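Local coordinates for ABC transporter substrate-binding protein (Staphylococcus aureus subsp. aureus NCTC 8325, PDB 3UN6) that probably serves as the substrate-binding component of an ABC-type import system and binds zinc, at residues A[97-102]-A[302-307]; A[117-122]-A[189-194]; A[146-151]-A[218-223]; A[150-155]-A[212-217]. One frame throughout, in Å; residues are numbered along the deposited sequence.

Contact 1 of 4, residues A[97-102]-A[302-307]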
loop_
_atom_site.group_PDB
_atom_site.type_symbol
_atom_site.label_atom_id
_atom_site.label_comp_id
_atom_site.label_asym_id
_atom_site.label_seq_id
_atom_site.Cartn_x
_atom_site.Cartn_y
_atom_site.Cartn_z
ATOM N N ALA A 97 -4.853 -0.435 9.118
ATOM C CA ALA A 97 -6.062 -1.261 9.211
ATOM C C ALA A 97 -6.024 -2.172 10.478
ATOM O O ALA A 97 -7.022 -2.347 11.156
ATOM C CB ALA A 97 -6.213 -2.094 7.933
HETATM N N MSE A 98 -4.860 -2.734 10.796
HETATM C CA MSE A 98 -4.698 -3.568 12.005
HETATM C C MSE A 98 -4.941 -2.757 13.292
HETATM O O MSE A 98 -5.563 -3.230 14.230
HETATM C CB MSE A 98 -3.283 -4.160 12.053
HETATM C CG MSE A 98 -3.038 -5.289 11.067
HETATM SE SE MSE A 98 -1.140 -5.656 10.714
HETATM C CE MSE A 98 -0.633 -6.172 12.516
ATOM N N LYS A 99 -4.419 -1.535 13.332
ATOM C CA LYS A 99 -4.589 -0.651 14.478
ATOM C C LYS A 99 -6.063 -0.299 14.631
ATOM O O LYS A 99 -6.608 -0.383 15.719
ATOM C CB LYS A 99 -3.763 0.622 14.290
ATOM C CG LYS A 99 -4.002 1.692 15.328
ATOM C CD LYS A 99 -3.595 1.248 16.706
ATOM C CE LYS A 99 -3.838 2.371 17.711
ATOM N NZ LYS A 99 -3.589 1.960 19.119
ATOM N N SER A 100 -6.697 0.081 13.531
ATOM C CA SER A 100 -8.109 0.399 13.526
ATOM C C SER A 100 -8.874 -0.832 14.037
ATOM O O SER A 100 -9.778 -0.723 14.864
ATOM C CB SER A 100 -8.550 0.801 12.123
ATOM O OG SER A 100 -9.891 1.263 12.145
ATOM N N LYS A 101 -8.484 -2.015 13.573
ATOM C CA LYS A 101 -9.112 -3.257 14.051
ATOM C C LYS A 101 -8.906 -3.435 15.568
ATOM O O LYS A 101 -9.843 -3.768 16.294
ATOM C CB LYS A 101 -8.537 -4.473 13.316
ATOM C CG LYS A 101 -9.263 -5.779 13.586
ATOM C CD LYS A 101 -10.608 -5.726 12.855
ATOM C CE LYS A 101 -11.522 -6.841 13.197
ATOM N NZ LYS A 101 -12.850 -6.616 12.561
ATOM N N GLN A 102 -7.687 -3.202 16.051
ATOM C CA GLN A 102 -7.405 -3.290 17.483
ATOM C C GLN A 102 -8.275 -2.298 18.254
ATOM O O GLN A 102 -8.596 -2.523 19.402
ATOM C CB GLN A 102 -5.907 -3.060 17.759
ATOM C CG GLN A 102 -5.479 -3.006 19.252
ATOM C CD GLN A 102 -5.352 -1.584 19.872
ATOM O OE1 GLN A 102 -5.100 -0.594 19.184
ATOM N NE2 GLN A 102 -5.468 -1.518 21.186
ATOM N N HIS A 302 6.827 -1.910 19.400
ATOM C CA HIS A 302 5.805 -1.459 20.332
ATOM C C HIS A 302 4.756 -0.559 19.683
ATOM O O HIS A 302 4.162 0.269 20.359
ATOM C CB HIS A 302 6.444 -0.698 21.495
ATOM C CG HIS A 302 7.427 -1.501 22.281
ATOM N ND1 HIS A 302 7.058 -2.259 23.373
ATOM C CD2 HIS A 302 8.765 -1.654 22.151
ATOM C CE1 HIS A 302 8.127 -2.844 23.881
ATOM N NE2 HIS A 302 9.176 -2.495 23.156
ATOM N N LEU A 303 4.499 -0.715 18.389
ATOM C CA LEU A 303 3.515 0.155 17.742
ATOM C C LEU A 303 2.129 0.050 18.408
ATOM O O LEU A 303 1.539 1.059 18.802
ATOM C CB LEU A 303 3.436 -0.108 16.238
ATOM C CG LEU A 303 4.692 0.232 15.430
ATOM C CD1 LEU A 303 4.405 0.041 13.941
ATOM C CD2 LEU A 303 5.162 1.643 15.681
ATOM N N PHE A 304 1.631 -1.169 18.542
ATOM C CA PHE A 304 0.327 -1.440 19.177
ATOM C C PHE A 304 0.236 -2.960 19.266
ATOM O O PHE A 304 1.055 -3.639 18.642
ATOM C CB PHE A 304 -0.848 -0.852 18.358
ATOM C CG PHE A 304 -0.907 -1.335 16.926
ATOM C CD1 PHE A 304 -0.218 -0.665 15.922
ATOM C CD2 PHE A 304 -1.647 -2.469 16.585
ATOM C CE1 PHE A 304 -0.267 -1.100 14.605
ATOM C CE2 PHE A 304 -1.683 -2.924 15.275
ATOM C CZ PHE A 304 -0.994 -2.232 14.274
ATOM N N ASN A 305 -0.689 -3.518 20.045
ATOM C CA ASN A 305 -0.788 -4.983 20.055
ATOM C C ASN A 305 -1.603 -5.391 18.850
ATOM O O ASN A 305 -2.780 -5.019 18.746
ATOM C CB ASN A 305 -1.354 -5.586 21.337
ATOM C CG ASN A 305 -1.158 -7.114 21.379
ATOM O OD1 ASN A 305 -0.153 -7.604 21.904
ATOM N ND2 ASN A 305 -2.063 -7.856 20.735
ATOM N N PRO A 306 -0.972 -6.147 17.923
ATOM C CA PRO A 306 -1.641 -6.508 16.686
ATOM C C PRO A 306 -2.711 -7.579 16.870
ATOM O O PRO A 306 -2.610 -8.407 17.785
ATOM C CB PRO A 306 -0.489 -7.019 15.795
ATOM C CG PRO A 306 0.495 -7.572 16.741
ATOM C CD PRO A 306 0.358 -6.783 18.032
ATOM N N PRO A 307 -3.754 -7.545 16.020
ATOM C CA PRO A 307 -4.797 -8.543 16.079
ATOM C C PRO A 307 -4.315 -9.866 15.461
ATOM O O PRO A 307 -3.446 -9.867 14.578
ATOM C CB PRO A 307 -5.913 -7.918 15.247
ATOM C CG PRO A 307 -5.219 -7.083 14.271
ATOM C CD PRO A 307 -4.017 -6.539 14.981
#
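Phe304 turns one face of its ring to the aliphatic stem of Lys99. CB of Lys99 stands over the middle of the ring, 3.9 Å from the centroid of Phe304 and 11° off the ring normal, a CH-pi contact. Lys99 then bends at chi2 (64°), which carries CD across to the attached end of the same ring, 3.7 Å from Phe304 CG. The far end of the ring meets Met98 at its edge: Met98 CB lies near the ring plane, 3.7 Å from Phe304 CZ. Tyr146 adds an edge-to-face ring contact with Phe304.

The ring belongs to a loop that follows helix 288-300, where His302, with positive phi, is the C-prime residue of a closing Schellman motif. Running on toward helix 309-312, this loop lies against helix 94-102, so that a late part of the chain packs on a helix of the N-terminal half in a fold consistent with the periplasmic binding protein clan.

Met98, a selenomethionine, folds at chi3 (62°), and the methyl CE that this torsion places presses on Pro306 CB at 3.4 Å, a tight carbon pair. Pro307 sits beside the root of the same residue, with CD 3.8 Å from Met98 CB. Tyr291 and Ile294 of helix 288-300 and Phe312 also touch the Met98 side chain. At the exposed end, Gln102 CG approaches Asn305 O at 3.4 Å. The amide of Gln102 is engaged within its own helix, where OE1 accepts from Lys99 NZ at 3.0 Å.

Contact 2 of 4, residues A[117-122]-A[189-194]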
loop_
_atom_site.group_PDB
_atom_site.type_symbol
_atom_site.label_atom_id
_atom_site.label_comp_id
_atom_site.label_asym_id
_atom_site.label_seq_id
_atom_site.Cartn_x
_atom_site.Cartn_y
_atom_site.Cartn_z
ATOM N N GLY A 117 6.890 -2.857 -4.649
ATOM C CA GLY A 117 6.490 -1.501 -5.045
ATOM C C GLY A 117 6.782 -0.366 -4.060
ATOM O O GLY A 117 6.250 0.748 -4.211
ATOM N N ASN A 118 7.609 -0.632 -3.047
ATOM C CA ASN A 118 8.019 0.396 -2.052
ATOM C C ASN A 118 9.457 0.852 -2.281
ATOM O O ASN A 118 10.305 0.076 -2.744
ATOM C CB ASN A 118 7.866 -0.132 -0.606
ATOM C CG ASN A 118 6.433 -0.010 -0.083
ATOM O OD1 ASN A 118 5.763 0.983 -0.363
ATOM N ND2 ASN A 118 5.972 -0.998 0.706
ATOM N N VAL A 119 9.723 2.117 -1.973
ATOM C CA VAL A 119 11.049 2.658 -2.115
ATOM C C VAL A 119 11.496 3.477 -0.912
ATOM O O VAL A 119 10.697 3.870 -0.084
ATOM C CB VAL A 119 11.134 3.592 -3.359
ATOM C CG1 VAL A 119 10.906 2.809 -4.621
ATOM C CG2 VAL A 119 10.133 4.742 -3.246
ATOM N N ILE A 120 12.808 3.707 -0.842
ATOM C CA ILE A 120 13.417 4.595 0.131
ATOM C C ILE A 120 14.207 5.557 -0.705
ATOM O O ILE A 120 15.114 5.151 -1.425
ATOM C CB ILE A 120 14.315 3.835 1.119
ATOM C CG1 ILE A 120 13.446 2.882 1.967
ATOM C CG2 ILE A 120 15.076 4.826 2.025
ATOM C CD1 ILE A 120 14.203 1.711 2.561
HETATM N N MSE A 121 13.829 6.836 -0.647
HETATM C CA MSE A 121 14.463 7.902 -1.413
HETATM C C MSE A 121 15.336 8.758 -0.517
HETATM O O MSE A 121 15.072 8.889 0.663
HETATM C CB MSE A 121 13.396 8.831 -2.007
HETATM C CG MSE A 121 12.360 8.113 -2.835
HETATM SE SE MSE A 121 13.147 7.367 -4.434
HETATM C CE MSE A 121 13.593 9.064 -5.317
ATOM N N GLY A 122 16.394 9.306 -1.090
ATOM C CA GLY A 122 17.286 10.213 -0.385
ATOM C C GLY A 122 17.490 11.430 -1.259
ATOM O O GLY A 122 17.071 11.444 -2.423
ATOM N N TYR A 189 12.721 9.786 2.229
ATOM C CA TYR A 189 11.412 9.285 2.522
ATOM C C TYR A 189 11.237 7.875 2.009
ATOM O O TYR A 189 12.076 7.358 1.246
ATOM C CB TYR A 189 10.320 10.218 1.973
ATOM C CG TYR A 189 10.276 10.455 0.450
ATOM C CD1 TYR A 189 9.642 9.549 -0.408
ATOM C CD2 TYR A 189 10.775 11.628 -0.096
ATOM C CE1 TYR A 189 9.574 9.782 -1.773
ATOM C CE2 TYR A 189 10.710 11.877 -1.452
ATOM C CZ TYR A 189 10.108 10.948 -2.289
ATOM O OH TYR A 189 10.036 11.220 -3.626
ATOM N N SER A 190 10.187 7.233 2.497
ATOM C CA SER A 190 9.827 5.916 2.050
ATOM C C SER A 190 8.330 5.937 1.713
ATOM O O SER A 190 7.533 6.430 2.493
ATOM C CB SER A 190 10.143 4.896 3.122
ATOM O OG SER A 190 9.860 3.612 2.643
ATOM N N VAL A 191 7.954 5.377 0.562
ATOM C CA VAL A 191 6.583 5.449 0.099
ATOM C C VAL A 191 6.370 4.475 -1.042
ATOM O O VAL A 191 7.331 3.877 -1.538
ATOM C CB VAL A 191 6.288 6.868 -0.404
ATOM C CG1 VAL A 191 7.150 7.162 -1.668
ATOM C CG2 VAL A 191 4.797 7.065 -0.676
ATOM N N ALA A 192 5.103 4.268 -1.417
ATOM C CA ALA A 192 4.792 3.411 -2.545
ATOM C C ALA A 192 5.059 4.188 -3.817
ATOM O O ALA A 192 4.933 5.415 -3.843
ATOM C CB ALA A 192 3.324 2.977 -2.509
ATOM N N GLU A 193 5.413 3.491 -4.878
ATOM C CA GLU A 193 5.526 4.160 -6.162
ATOM C C GLU A 193 4.103 4.601 -6.497
ATOM O O GLU A 193 3.144 4.026 -5.980
ATOM C CB GLU A 193 6.109 3.237 -7.206
ATOM C CG GLU A 193 7.594 2.922 -6.983
ATOM C CD GLU A 193 8.539 4.133 -7.183
ATOM O OE1 GLU A 193 8.126 5.294 -6.972
ATOM O OE2 GLU A 193 9.726 3.908 -7.523
ATOM N N PRO A 194 3.953 5.622 -7.356
ATOM C CA PRO A 194 4.963 6.315 -8.105
ATOM C C PRO A 194 5.625 7.505 -7.416
ATOM O O PRO A 194 6.329 8.241 -8.078
ATOM C CB PRO A 194 4.171 6.811 -9.305
ATOM C CG PRO A 194 2.841 7.157 -8.715
ATOM C CD PRO A 194 2.629 6.226 -7.571
#
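Val119 and Val191 form a hydrogen-bonded antiparallel pair, Val119 N giving a straight bond of 3.0 Å to Val191 O while Val191 N returns to Val119 O. Met121 and Tyr189 are the next such pair, with Met121 N only 2.6 Å from Tyr189 O. Asn118 with Ala192 and Ile120 with Ser190 are non-hydrogen-bonded pairs. Beyond the strand end, Glu193 N continues the ladder to Gly117 O at 2.9 Å.

One side chain joins the backbone bonding. With OG anti to its own backbone N (chi1 -177°), Ser190 reaches Val119 O at 2.9 Å. That carbonyl is therefore gripped from opposite faces of its plane, by the hydroxyl and by Val191 N.

These strands, 112-122 and 188-192, are antiparallel neighbours in a mixed sheet, which 188-192 continues by pairing parallel with 138-142.

Apolar contacts lie on the face carrying Val119, Met121, Tyr189 and Val191. CB of the selenomethionine Met121 lies over one face of the Tyr189 ring in a CH-pi contact, 3.9 Å from the ring centroid and 9° off the normal, and Met121 CG is 3.4 Å from Tyr189 CE1. The tyrosine hydroxyl binds Phe195 O.

Past the strand end a methyl meets a carboxylate: Val119 CG1 is 3.3 Å from Glu193 OE2, the two side chains at about a right angle, while Glu193 OE1 takes hydrogen bonds from Gly196 N and Ala197 N in helix 195-201.

On the other face of the sheet, Asn118 OD1, hydrogen-bonded to His149, packs against Ala192 CA at 3.4 Å.

Contact 3 of 4, residues A[146-151]-A[218-223]. With ZN (zinc ion), chain B; PO4 (phosphate ion), chain E.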
loop_
_atom_site.group_PDB
_atom_site.type_symbol
_atom_site.label_atom_id
_atom_site.label_comp_id
_atom_site.label_asym_id
_atom_site.label_seq_id
_atom_site.Cartn_x
_atom_site.Cartn_y
_atom_site.Cartn_z
ATOM N N TYR A 146 1.795 4.113 11.243
ATOM C CA TYR A 146 1.480 2.687 11.144
ATOM C C TYR A 146 1.597 2.312 9.693
ATOM O O TYR A 146 0.603 2.282 8.951
ATOM C CB TYR A 146 0.088 2.380 11.720
ATOM C CG TYR A 146 -0.076 2.938 13.131
ATOM C CD1 TYR A 146 0.822 2.596 14.137
ATOM C CD2 TYR A 146 -1.142 3.773 13.461
ATOM C CE1 TYR A 146 0.686 3.105 15.429
ATOM C CE2 TYR A 146 -1.278 4.287 14.747
ATOM C CZ TYR A 146 -0.363 3.938 15.723
ATOM O OH TYR A 146 -0.482 4.435 16.999
ATOM N N SER A 147 2.827 2.035 9.278
ATOM C CA SER A 147 3.093 1.709 7.898
ATOM C C SER A 147 4.289 0.803 7.770
ATOM O O SER A 147 5.141 0.788 8.632
ATOM C CB SER A 147 3.337 2.982 7.087
ATOM O OG SER A 147 4.532 3.679 7.471
ATOM N N THR A 148 4.309 0.029 6.695
ATOM C CA THR A 148 5.445 -0.821 6.346
ATOM C C THR A 148 6.677 0.059 6.048
ATOM O O THR A 148 7.805 -0.365 6.189
ATOM C CB THR A 148 5.070 -1.692 5.140
ATOM O OG1 THR A 148 4.065 -2.615 5.552
ATOM C CG2 THR A 148 6.288 -2.490 4.545
ATOM N N HIS A 149 6.427 1.294 5.645
ATOM C CA HIS A 149 7.482 2.267 5.350
ATOM C C HIS A 149 8.292 2.572 6.587
ATOM O O HIS A 149 9.520 2.574 6.526
ATOM C CB HIS A 149 6.842 3.515 4.746
ATOM C CG HIS A 149 5.926 3.186 3.624
ATOM N ND1 HIS A 149 4.569 2.994 3.808
ATOM C CD2 HIS A 149 6.182 2.888 2.327
ATOM C CE1 HIS A 149 4.025 2.645 2.658
ATOM N NE2 HIS A 149 4.979 2.578 1.741
ATOM N N TYR A 150 7.621 2.811 7.719
ATOM C CA TYR A 150 8.312 2.990 9.001
ATOM C C TYR A 150 9.171 1.747 9.312
ATOM O O TYR A 150 10.319 1.865 9.727
ATOM C CB TYR A 150 7.309 3.194 10.145
ATOM C CG TYR A 150 7.916 3.145 11.535
ATOM C CD1 TYR A 150 7.813 2.012 12.338
ATOM C CD2 TYR A 150 8.637 4.233 12.032
ATOM C CE1 TYR A 150 8.383 1.986 13.615
ATOM C CE2 TYR A 150 9.189 4.210 13.275
ATOM C CZ TYR A 150 9.072 3.093 14.066
ATOM O OH TYR A 150 9.650 3.127 15.302
ATOM N N LEU A 151 8.601 0.568 9.118
ATOM C CA LEU A 151 9.314 -0.675 9.397
ATOM C C LEU A 151 10.519 -0.865 8.482
ATOM O O LEU A 151 11.574 -1.293 8.924
ATOM C CB LEU A 151 8.371 -1.887 9.272
ATOM C CG LEU A 151 7.137 -1.817 10.187
ATOM C CD1 LEU A 151 6.198 -3.006 9.905
ATOM C CD2 LEU A 151 7.527 -1.760 11.667
ATOM N N ALA A 218 7.721 -7.712 2.011
ATOM C CA ALA A 218 7.004 -7.196 3.150
ATOM C C ALA A 218 5.616 -6.784 2.682
ATOM O O ALA A 218 5.471 -6.075 1.694
ATOM C CB ALA A 218 7.736 -5.984 3.737
ATOM N N TYR A 219 4.579 -7.223 3.371
ATOM C CA TYR A 219 3.258 -6.798 2.986
ATOM C C TYR A 219 3.122 -5.297 3.279
ATOM O O TYR A 219 3.702 -4.781 4.254
ATOM C CB TYR A 219 2.176 -7.587 3.722
ATOM C CG TYR A 219 2.054 -9.050 3.371
ATOM C CD1 TYR A 219 2.625 -9.583 2.208
ATOM C CD2 TYR A 219 1.252 -9.881 4.143
ATOM C CE1 TYR A 219 2.459 -10.928 1.881
ATOM C CE2 TYR A 219 1.061 -11.211 3.815
ATOM C CZ TYR A 219 1.670 -11.733 2.687
ATOM O OH TYR A 219 1.480 -13.053 2.374
ATOM N N CYS A 220 2.393 -4.595 2.408
ATOM C CA CYS A 220 2.138 -3.173 2.593
ATOM C C CYS A 220 0.634 -2.868 2.583
ATOM O O CYS A 220 0.047 -2.652 3.617
ATOM C CB CYS A 220 2.881 -2.342 1.550
ATOM S SG CYS A 220 2.761 -0.549 1.864
ATOM N N CYS A 221 0.015 -2.837 1.421
ATOM C CA CYS A 221 -1.401 -2.550 1.351
ATOM C C CYS A 221 -2.255 -3.792 1.155
ATOM O O CYS A 221 -1.872 -4.728 0.455
ATOM C CB CYS A 221 -1.701 -1.545 0.246
ATOM S SG CYS A 221 -1.150 0.166 0.610
ATOM N N VAL A 222 -3.448 -3.753 1.733
ATOM C CA VAL A 222 -4.425 -4.850 1.630
ATOM C C VAL A 222 -5.798 -4.291 1.245
ATOM O O VAL A 222 -6.100 -3.115 1.487
ATOM C CB VAL A 222 -4.615 -5.595 3.008
ATOM C CG1 VAL A 222 -3.448 -6.529 3.293
ATOM C CG2 VAL A 222 -4.845 -4.593 4.132
ATOM N N LEU A 223 -6.607 -5.132 0.610
ATOM C CA LEU A 223 -7.995 -4.806 0.342
ATOM C C LEU A 223 -8.760 -5.234 1.589
ATOM O O LEU A 223 -8.720 -6.433 1.983
ATOM C CB LEU A 223 -8.531 -5.577 -0.851
ATOM C CG LEU A 223 -10.037 -5.421 -1.149
ATOM C CD1 LEU A 223 -10.382 -4.008 -1.484
ATOM C CD2 LEU A 223 -10.447 -6.364 -2.302
HETATM ZN ZN ZN B . 1.113 0.352 0.383
HETATM P P PO4 E . -2.530 6.375 18.819
HETATM O O1 PO4 E . -2.577 7.821 19.239
HETATM O O2 PO4 E . -1.902 6.270 17.453
HETATM O O3 PO4 E . -1.692 5.599 19.811
HETATM O O4 PO4 E . -3.912 5.779 18.752
HETATM O O HOH W 1 2.013 -0.197 5.087
HETATM O O HOH W 2 1.526 2.696 0.581
#
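Thr148, at the start of helix 148-159, brings its CA to 5.5 Å from Cys220 CA, just ahead of strand 221-225. Its OG1 makes the main polar approach, lying 2.6 Å from Tyr219 O. Glu95 OE2 is also hydrogen-bonded to this hydroxyl. The methyl CG2 of Thr148, anti to the backbone N, rests on Ala218 CB at 3.9 Å. A water accepts from Thr148 N at 2.8 Å and makes a weak bond to Cys220 O. Ser147 is the N-cap residue of the helix, its OG accepting from Tyr150 N.

His149 comes obliquely to the sulfur of Cys220, with CE1 3.5 Å from Cys220 SG. The NE2 of His149 is occupied by Asn118 OD1, which helps to fix the rotation of the imidazole.

Cys220 and Cys221 hold a zinc ion. SG of Cys220 is anti to its backbone N (chi1 -173°), whereas SG of Cys221 is anti to its carbonyl carbon (chi1 -72°). From these different settings the adjacent sulfurs converge on the same metal. Zinc lies 2.4 Å from Cys220 SG and 2.3 Å from Cys221 SG; a water at 2.4 Å from the zinc and ND1 of His46 complete the four ligands.

Two sulfurs, one imidazole nitrogen and one water thus surround the zinc. The metal would favour the thiolate form of both cysteines, and the nearby N-terminal end of helix 148-159 could add to the stabilisation of their negative charge.

Contact 4 of 4, residues A[150-155]-A[212-217]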
loop_
_atom_site.group_PDB
_atom_site.type_symbol
_atom_site.label_atom_id
_atom_site.label_comp_id
_atom_site.label_asym_id
_atom_site.label_seq_id
_atom_site.Cartn_x
_atom_site.Cartn_y
_atom_site.Cartn_z
ATOM N N TYR A 150 7.621 2.811 7.719
ATOM C CA TYR A 150 8.312 2.990 9.001
ATOM C C TYR A 150 9.171 1.747 9.312
ATOM O O TYR A 150 10.319 1.865 9.727
ATOM C CB TYR A 150 7.309 3.194 10.145
ATOM C CG TYR A 150 7.916 3.145 11.535
ATOM C CD1 TYR A 150 7.813 2.012 12.338
ATOM C CD2 TYR A 150 8.637 4.233 12.032
ATOM C CE1 TYR A 150 8.383 1.986 13.615
ATOM C CE2 TYR A 150 9.189 4.210 13.275
ATOM C CZ TYR A 150 9.072 3.093 14.066
ATOM O OH TYR A 150 9.650 3.127 15.302
ATOM N N LEU A 151 8.601 0.568 9.118
ATOM C CA LEU A 151 9.314 -0.675 9.397
ATOM C C LEU A 151 10.519 -0.865 8.482
ATOM O O LEU A 151 11.574 -1.293 8.924
ATOM C CB LEU A 151 8.371 -1.887 9.272
ATOM C CG LEU A 151 7.137 -1.817 10.187
ATOM C CD1 LEU A 151 6.198 -3.006 9.905
ATOM C CD2 LEU A 151 7.527 -1.760 11.667
ATOM N N LEU A 152 10.357 -0.550 7.202
ATOM C CA LEU A 152 11.449 -0.676 6.238
ATOM C C LEU A 152 12.609 0.225 6.632
ATOM O O LEU A 152 13.782 -0.189 6.618
ATOM C CB LEU A 152 10.966 -0.326 4.825
ATOM C CG LEU A 152 10.133 -1.363 4.070
ATOM C CD1 LEU A 152 9.417 -0.726 2.874
ATOM C CD2 LEU A 152 11.022 -2.529 3.631
ATOM N N LEU A 153 12.275 1.454 7.013
ATOM C CA LEU A 153 13.292 2.414 7.388
ATOM C C LEU A 153 14.024 2.022 8.652
ATOM O O LEU A 153 15.243 2.167 8.724
ATOM C CB LEU A 153 12.705 3.817 7.476
ATOM C CG LEU A 153 12.508 4.556 6.152
ATOM C CD1 LEU A 153 11.560 5.807 6.405
ATOM C CD2 LEU A 153 13.840 4.983 5.600
ATOM N N GLU A 154 13.293 1.507 9.636
ATOM C CA GLU A 154 13.915 1.047 10.866
ATOM C C GLU A 154 14.803 -0.167 10.626
ATOM O O GLU A 154 15.823 -0.347 11.296
ATOM C CB GLU A 154 12.851 0.732 11.926
ATOM C CG GLU A 154 12.330 1.961 12.594
ATOM C CD GLU A 154 13.373 2.611 13.450
ATOM O OE1 GLU A 154 13.674 2.060 14.528
ATOM O OE2 GLU A 154 13.882 3.683 13.078
ATOM N N GLU A 155 14.401 -1.024 9.703
ATOM C CA GLU A 155 15.218 -2.185 9.392
ATOM C C GLU A 155 16.478 -1.732 8.660
ATOM O O GLU A 155 17.565 -2.278 8.892
ATOM C CB GLU A 155 14.442 -3.202 8.574
ATOM C CG GLU A 155 15.245 -4.466 8.226
ATOM C CD GLU A 155 15.827 -5.154 9.449
ATOM O OE1 GLU A 155 15.143 -5.176 10.495
ATOM O OE2 GLU A 155 16.978 -5.662 9.360
ATOM N N ASP A 212 12.335 -4.454 -1.449
ATOM C CA ASP A 212 12.809 -5.803 -1.734
ATOM C C ASP A 212 14.190 -6.088 -1.155
ATOM O O ASP A 212 14.477 -7.213 -0.747
ATOM C CB ASP A 212 12.972 -6.016 -3.254
ATOM C CG ASP A 212 11.842 -5.420 -4.092
ATOM O OD1 ASP A 212 11.556 -6.005 -5.159
ATOM O OD2 ASP A 212 11.249 -4.378 -3.718
ATOM N N ASP A 213 15.039 -5.064 -1.159
ATOM C CA ASP A 213 16.418 -5.161 -0.700
ATOM C C ASP A 213 16.541 -5.091 0.802
ATOM O O ASP A 213 17.629 -5.319 1.336
ATOM C CB ASP A 213 17.242 -3.960 -1.215
ATOM C CG ASP A 213 17.183 -3.778 -2.719
ATOM O OD1 ASP A 213 17.187 -4.794 -3.420
ATOM O OD2 ASP A 213 17.162 -2.598 -3.197
ATOM N N VAL A 214 15.457 -4.717 1.474
ATOM C CA VAL A 214 15.481 -4.481 2.904
ATOM C C VAL A 214 14.683 -5.540 3.639
ATOM O O VAL A 214 15.204 -6.194 4.522
ATOM C CB VAL A 214 14.917 -3.103 3.187
ATOM C CG1 VAL A 214 14.972 -2.806 4.633
ATOM C CG2 VAL A 214 15.705 -2.064 2.393
ATOM N N ILE A 215 13.399 -5.662 3.321
ATOM C CA ILE A 215 12.583 -6.737 3.894
ATOM C C ILE A 215 11.879 -7.382 2.707
ATOM O O ILE A 215 10.861 -6.889 2.243
ATOM C CB ILE A 215 11.515 -6.266 4.940
ATOM C CG1 ILE A 215 12.125 -5.401 6.025
ATOM C CG2 ILE A 215 10.883 -7.477 5.606
ATOM C CD1 ILE A 215 11.062 -4.751 6.986
ATOM N N PRO A 216 12.425 -8.485 2.205
ATOM C CA PRO A 216 11.826 -9.145 1.060
ATOM C C PRO A 216 10.337 -9.465 1.215
ATOM O O PRO A 216 9.921 -10.070 2.204
ATOM C CB PRO A 216 12.633 -10.429 0.945
ATOM C CG PRO A 216 13.967 -10.058 1.510
ATOM C CD PRO A 216 13.653 -9.164 2.645
ATOM N N ASP A 217 9.564 -9.028 0.228
ATOM C CA ASP A 217 8.118 -9.234 0.160
ATOM C C ASP A 217 7.357 -8.849 1.434
ATOM O O ASP A 217 6.473 -9.580 1.901
ATOM C CB ASP A 217 7.792 -10.682 -0.260
ATOM C CG ASP A 217 6.286 -10.867 -0.655
ATOM O OD1 ASP A 217 5.610 -9.875 -1.052
ATOM O OD2 ASP A 217 5.787 -12.015 -0.567
#
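Leu152 and Ile215, which meet across the contact, have similar first torsions: Leu152 CG (chi1 -77°) and Ile215 CG1 (chi1 -52°) each stand anti to the carbonyl carbon. Glu155 and Val214 do the reverse, Glu155 CG being anti to its backbone N (chi1 -179°), as is Val214 CG1.

The methyl CD2 of Leu152 fits against both loop residues, 3.9 Å from Ile215 CG1 and 4.0 Å from Val214 CB. One turn further along the helix, the Glu155 stem closes the patch: its CG is 3.9 Å from Ile215 CG1 and 4.0 Å from Val214 CG1. The Glu155 and Val214 side chains run antiparallel alongside each other. Val214 CG1 also touches the helix backbone, 3.5 Å from Leu152 O, and Ile215 CD1 lies 4.0 Å from Leu151 O.

The loop carrying Val214 and Ile215 runs from strand 206-210, which pairs with 112-122 in one sheet, to strand 221-225, which pairs with 89-93 in the other. It is thus one of the connections between the two sheets, as expected of a two-lobed binding protein. Leu297 and Glu293 of helix 288-300 also touch Ile215.

No hydrogen bond joins the two segments. Gln159, further along the helix, binds Val214 O and makes a weak bond to Glu155 OE2, and Lys158 forms a long, weak ion pair with Glu155 OE1. The contact thus rests on methyl and methylene packing.

How the contacts relate
Contacts 2 and 3 border the zinc site and contact 4 lies further out, the Leu152 side chain about 9 Å from the metal, while contact 1 closes a long chain loop that encloses all three. Contacts 3 and 4 share Tyr150 and Leu151 of helix 148-159, their centres 10 Å apart. Contact 2 packs against this helix: Leu153 CD1 touches Ser190 CB at 3.7 Å, and Asn118 ND2 comes to 3.4 Å from Cys220 SG, linking the strand pair to the metal ligands. Contact 1 reaches contact 3 where Lys99 CG meets Tyr146 CE2 at 3.8 Å, yet its nearest atoms stay about 13 Å from those of contact 2. The Met98 side chain is about 12 Å from zinc.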